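Long-range contact in PrgZ (Enterococcus faecalis, PDB 4FAJ), which serves as a membrane-anchored extracellular pheromone receptor that binds peptide and probably supports peptide uptake, as a family 5 solute-binding protein: residues N330-I342 and K403-L415. Numbering follows the deposited sequence.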
loop_
_atom_site.group_PDB
_atom_site.type_symbol
_atom_site.label_atom_id
_atom_site.label_comp_id
_atom_site.label_asym_id
_atom_site.label_seq_id
_atom_site.Cartn_x
_atom_site.Cartn_y
_atom_site.Cartn_z
ATOM N N ASN A 330 -2.084 4.805 -25.913
ATOM C CA ASN A 330 -0.684 5.033 -26.242
ATOM C C ASN A 330 -0.152 3.942 -27.165
ATOM O O ASN A 330 -0.077 2.767 -26.790
ATOM C CB ASN A 330 0.168 5.140 -24.979
ATOM C CG ASN A 330 1.583 5.606 -25.275
ATOM O OD1 ASN A 330 2.444 4.814 -25.642
ATOM N ND2 ASN A 330 1.825 6.903 -25.124
ATOM N N LYS A 331 0.248 4.354 -28.363
ATOM C CA LYS A 331 0.664 3.431 -29.406
ATOM C C LYS A 331 2.011 2.784 -29.107
ATOM O O LYS A 331 2.212 1.613 -29.424
ATOM C CB LYS A 331 0.705 4.149 -30.759
ATOM C CG LYS A 331 -0.621 4.801 -31.152
ATOM C CD LYS A 331 -1.794 3.834 -30.982
ATOM C CE LYS A 331 -2.969 4.199 -31.871
ATOM N NZ LYS A 331 -3.964 3.088 -31.889
ATOM N N LEU A 332 2.922 3.540 -28.493
ATOM C CA LEU A 332 4.215 2.996 -28.092
ATOM C C LEU A 332 4.068 1.881 -27.041
ATOM O O LEU A 332 4.613 0.794 -27.212
ATOM C CB LEU A 332 5.135 4.096 -27.555
ATOM C CG LEU A 332 5.896 4.957 -28.568
ATOM C CD1 LEU A 332 6.595 6.105 -27.853
ATOM C CD2 LEU A 332 6.915 4.130 -29.339
ATOM N N LEU A 333 3.330 2.141 -25.964
ATOM C CA LEU A 333 3.276 1.190 -24.835
ATOM C C LEU A 333 2.384 -0.015 -25.110
ATOM O O LEU A 333 2.438 -1.008 -24.393
ATOM C CB LEU A 333 2.855 1.899 -23.544
ATOM C CG LEU A 333 3.887 2.914 -23.038
ATOM C CD1 LEU A 333 3.409 3.592 -21.778
ATOM C CD2 LEU A 333 5.255 2.245 -22.820
ATOM N N GLN A 334 1.573 0.084 -26.160
ATOM C CA GLN A 334 0.814 -1.045 -26.695
ATOM C C GLN A 334 1.738 -2.074 -27.384
ATOM O O GLN A 334 1.403 -3.252 -27.478
ATOM C CB GLN A 334 -0.261 -0.489 -27.654
ATOM C CG GLN A 334 -0.833 -1.407 -28.716
ATOM C CD GLN A 334 -1.935 -0.700 -29.505
ATOM O OE1 GLN A 334 -3.013 -0.431 -28.969
ATOM N NE2 GLN A 334 -1.661 -0.379 -30.767
ATOM N N ASN A 335 2.909 -1.627 -27.834
ATOM C CA ASN A 335 3.871 -2.508 -28.500
ATOM C C ASN A 335 4.734 -3.278 -27.482
ATOM O O ASN A 335 5.455 -2.678 -26.679
ATOM C CB ASN A 335 4.719 -1.682 -29.481
ATOM C CG ASN A 335 5.645 -2.527 -30.337
ATOM O OD1 ASN A 335 6.666 -3.000 -29.863
ATOM N ND2 ASN A 335 5.308 -2.688 -31.618
ATOM N N LYS A 336 4.669 -4.606 -27.531
ATOM C CA LYS A 336 5.383 -5.446 -26.556
ATOM C C LYS A 336 6.902 -5.233 -26.595
ATOM O O LYS A 336 7.546 -5.236 -25.556
ATOM C CB LYS A 336 5.053 -6.934 -26.762
ATOM C CG LYS A 336 5.460 -7.815 -25.583
ATOM C CD LYS A 336 5.072 -9.287 -25.780
ATOM C CE LYS A 336 3.583 -9.503 -25.517
ATOM N NZ LYS A 336 3.181 -10.931 -25.580
ATOM N N ASN A 337 7.471 -5.041 -27.783
ATOM C CA ASN A 337 8.918 -4.782 -27.892
ATOM C C ASN A 337 9.377 -3.476 -27.222
ATOM O O ASN A 337 10.472 -3.411 -26.658
ATOM C CB ASN A 337 9.384 -4.838 -29.353
ATOM C CG ASN A 337 9.281 -6.241 -29.952
ATOM O OD1 ASN A 337 9.686 -7.228 -29.337
ATOM N ND2 ASN A 337 8.739 -6.327 -31.155
ATOM N N VAL A 338 8.543 -2.438 -27.289
ATOM C CA VAL A 338 8.830 -1.191 -26.595
ATOM C C VAL A 338 8.902 -1.470 -25.093
ATOM O O VAL A 338 9.865 -1.073 -24.434
ATOM C CB VAL A 338 7.763 -0.098 -26.885
ATOM C CG1 VAL A 338 7.960 1.108 -25.964
ATOM C CG2 VAL A 338 7.811 0.317 -28.350
ATOM N N ARG A 339 7.905 -2.179 -24.565
ATOM C CA ARG A 339 7.858 -2.476 -23.126
ATOM C C ARG A 339 9.094 -3.273 -22.680
ATOM O O ARG A 339 9.707 -2.963 -21.667
ATOM C CB ARG A 339 6.566 -3.218 -22.762
ATOM C CG ARG A 339 5.285 -2.412 -23.027
ATOM C CD ARG A 339 4.087 -2.983 -22.295
ATOM N NE ARG A 339 3.840 -4.381 -22.660
ATOM C CZ ARG A 339 3.087 -4.781 -23.685
ATOM N NH1 ARG A 339 2.487 -3.899 -24.486
ATOM N NH2 ARG A 339 2.943 -6.074 -23.926
ATOM N N LYS A 340 9.484 -4.264 -23.473
ATOM C CA LYS A 340 10.671 -5.060 -23.162
ATOM C C LYS A 340 11.944 -4.235 -23.258
ATOM O O LYS A 340 12.854 -4.414 -22.449
ATOM C CB LYS A 340 10.747 -6.287 -24.078
ATOM C CG LYS A 340 9.645 -7.281 -23.798
ATOM C CD LYS A 340 9.711 -8.474 -24.752
ATOM C CE LYS A 340 8.692 -9.537 -24.365
ATOM N NZ LYS A 340 8.629 -10.622 -25.392
ATOM N N ALA A 341 12.010 -3.322 -24.228
ATOM C CA ALA A 341 13.146 -2.394 -24.311
ATOM C C ALA A 341 13.265 -1.560 -23.035
ATOM O O ALA A 341 14.356 -1.384 -22.513
ATOM C CB ALA A 341 13.023 -1.491 -25.521
ATOM N N ILE A 342 12.137 -1.060 -22.542
ATOM C CA ILE A 342 12.118 -0.254 -21.315
ATOM C C ILE A 342 12.657 -1.087 -20.145
ATOM O O ILE A 342 13.557 -0.640 -19.414
ATOM C CB ILE A 342 10.696 0.294 -21.011
ATOM C CG1 ILE A 342 10.297 1.349 -22.057
ATOM C CG2 ILE A 342 10.611 0.895 -19.605
ATOM C CD1 ILE A 342 8.815 1.753 -21.975
ATOM N N LYS A 403 10.607 -0.743 -36.325
ATOM C CA LYS A 403 10.112 -1.328 -37.569
ATOM C C LYS A 403 8.595 -1.549 -37.569
ATOM O O LYS A 403 7.990 -1.686 -38.634
ATOM C CB LYS A 403 10.803 -2.660 -37.867
ATOM C CG LYS A 403 12.325 -2.597 -37.960
ATOM C CD LYS A 403 12.877 -3.789 -38.747
ATOM C CE LYS A 403 14.236 -4.262 -38.230
ATOM N NZ LYS A 403 15.174 -3.148 -37.926
ATOM N N GLU A 404 7.993 -1.593 -36.381
ATOM C CA GLU A 404 6.569 -1.892 -36.218
ATOM C C GLU A 404 5.696 -0.665 -35.962
ATOM O O GLU A 404 4.479 -0.781 -36.000
ATOM C CB GLU A 404 6.379 -2.888 -35.061
ATOM C CG GLU A 404 7.085 -4.233 -35.266
ATOM C CD GLU A 404 7.109 -5.106 -34.015
ATOM O OE1 GLU A 404 7.027 -4.580 -32.879
ATOM O OE2 GLU A 404 7.228 -6.336 -34.172
ATOM N N ILE A 405 6.290 0.496 -35.682
ATOM C CA ILE A 405 5.499 1.701 -35.372
ATOM C C ILE A 405 5.878 2.935 -36.209
ATOM O O ILE A 405 6.933 2.974 -36.841
ATOM C CB ILE A 405 5.573 2.060 -33.864
ATOM C CG1 ILE A 405 6.931 2.675 -33.500
ATOM C CG2 ILE A 405 5.285 0.828 -33.004
ATOM C CD1 ILE A 405 6.964 4.196 -33.582
ATOM N N ASP A 406 4.999 3.939 -36.186
ATOM C CA ASP A 406 5.222 5.215 -36.887
ATOM C C ASP A 406 5.865 6.241 -35.951
ATOM O O ASP A 406 5.195 6.813 -35.093
ATOM C CB ASP A 406 3.894 5.760 -37.433
ATOM C CG ASP A 406 4.060 7.060 -38.224
ATOM O OD1 ASP A 406 5.054 7.794 -38.013
ATOM O OD2 ASP A 406 3.182 7.355 -39.059
ATOM N N LEU A 407 7.160 6.484 -36.141
ATOM C CA LEU A 407 7.916 7.424 -35.301
ATOM C C LEU A 407 7.612 8.899 -35.624
ATOM O O LEU A 407 7.902 9.780 -34.812
ATOM C CB LEU A 407 9.427 7.167 -35.421
ATOM C CG LEU A 407 9.997 5.860 -34.843
ATOM C CD1 LEU A 407 9.697 5.706 -33.352
ATOM C CD2 LEU A 407 9.494 4.643 -35.603
ATOM N N SER A 408 7.041 9.167 -36.800
ATOM C CA SER A 408 6.620 10.526 -37.165
ATOM C C SER A 408 5.615 11.066 -36.147
ATOM O O SER A 408 5.821 12.132 -35.559
ATOM C CB SER A 408 5.979 10.548 -38.554
ATOM O OG SER A 408 6.642 9.667 -39.445
ATOM N N LYS A 409 4.537 10.302 -35.959
ATOM C CA LYS A 409 3.463 10.613 -35.010
ATOM C C LYS A 409 3.996 11.111 -33.667
ATOM O O LYS A 409 3.804 12.278 -33.312
ATOM C CB LYS A 409 2.589 9.364 -34.802
ATOM C CG LYS A 409 1.570 9.437 -33.651
ATOM C CD LYS A 409 0.882 8.085 -33.404
ATOM C CE LYS A 409 1.845 7.010 -32.864
ATOM N NZ LYS A 409 2.532 7.414 -31.602
ATOM N N ASN A 410 4.660 10.228 -32.924
ATOM C CA ASN A 410 5.117 10.564 -31.575
ATOM C C ASN A 410 6.174 9.579 -31.071
ATOM O O ASN A 410 5.918 8.376 -30.977
ATOM C CB ASN A 410 3.922 10.606 -30.604
ATOM C CG ASN A 410 3.891 11.871 -29.766
ATOM O OD1 ASN A 410 4.883 12.240 -29.135
ATOM N ND2 ASN A 410 2.744 12.545 -29.757
ATOM N N THR A 411 7.361 10.099 -30.774
ATOM C CA THR A 411 8.442 9.309 -30.190
ATOM C C THR A 411 8.779 9.916 -28.839
ATOM O O THR A 411 9.906 10.365 -28.600
ATOM C CB THR A 411 9.676 9.297 -31.096
ATOM O OG1 THR A 411 10.030 10.644 -31.441
ATOM C CG2 THR A 411 9.377 8.532 -32.354
ATOM N N SER A 412 7.770 9.927 -27.971
ATOM C CA SER A 412 7.843 10.603 -26.686
ATOM C C SER A 412 6.973 9.906 -25.635
ATOM O O SER A 412 5.858 9.464 -25.930
ATOM C CB SER A 412 7.396 12.059 -26.847
ATOM O OG SER A 412 7.054 12.631 -25.602
ATOM N N LEU A 413 7.496 9.826 -24.412
ATOM C CA LEU A 413 6.773 9.242 -23.292
ATOM C C LEU A 413 6.891 10.140 -22.071
ATOM O O LEU A 413 7.986 10.565 -21.714
ATOM C CB LEU A 413 7.324 7.859 -22.958
ATOM C CG LEU A 413 7.089 6.764 -23.992
ATOM C CD1 LEU A 413 7.773 5.487 -23.550
ATOM C CD2 LEU A 413 5.600 6.531 -24.223
ATOM N N ASP A 414 5.762 10.420 -21.436
ATOM C CA ASP A 414 5.756 11.167 -20.193
ATOM C C ASP A 414 5.821 10.229 -18.985
ATOM O O ASP A 414 5.214 9.157 -18.994
ATOM C CB ASP A 414 4.508 12.031 -20.079
ATOM C CG ASP A 414 4.532 12.879 -18.833
ATOM O OD1 ASP A 414 5.437 13.731 -18.742
ATOM O OD2 ASP A 414 3.689 12.659 -17.932
ATOM N N LEU A 415 6.550 10.658 -17.955
ATOM C CA LEU A 415 6.732 9.896 -16.730
ATOM C C LEU A 415 6.236 10.703 -15.522
ATOM O O LEU A 415 6.858 11.699 -15.130
ATOM C CB LEU A 415 8.217 9.543 -16.558
ATOM C CG LEU A 415 8.628 8.812 -15.278
ATOM C CD1 LEU A 415 7.734 7.596 -15.018
ATOM C CD2 LEU A 415 10.091 8.399 -15.355
HETATM O O HOH W 1 7.695 -8.567 -32.882
#
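Asn335 and Asn337 both donate to one carboxylate oxygen, Glu404 OE1. Asn335 ND2 lies 2.9 Å from Glu404 OE1 and meets it on the anti side; Asn337 ND2, 3.0 Å from the same oxygen, comes from the syn side, and the two amides approach from opposite faces of the carboxylate plane. A water bridges Asn337 ND2 and Glu404 OE2. Next to this polar group, Leu332 CD1 packs 3.8 Å from Leu413 CD2, while its other methyl, CD2, faces Ile405 CD1 at 4.2 Å. Leu413 CD1 fills in beside Leu333 CD2 and meets Ile342 CD1 tip to tip. At the outer border the aliphatic part of Lys331 lies crosswise to the bent end of Lys409, CG to CE 3.7 Å.

An N-cap bond positions Asn335. With CG anti to the backbone N (chi1 -174°), its amide uses OD1 to cap the helix, accepting from Val338 N at 3.2 Å in the carbonyl plane, and ND2 to bind Glu404. Asn330 OD1 separately caps Leu333 N. Leu413 sits on strand 412-418, which runs parallel between strands 442-448 and 464-470, so the contact joins the weakly bonded turn 331-334 and the start of helix 336-345 to this sheet and to the loop after helix 391-402, remote from the zinc sites. The two amide N-H groups and the nearby helix N-terminus would probably stabilise Glu404 as a carboxylate, beside an apolar cluster of leucine and isoleucine side chains.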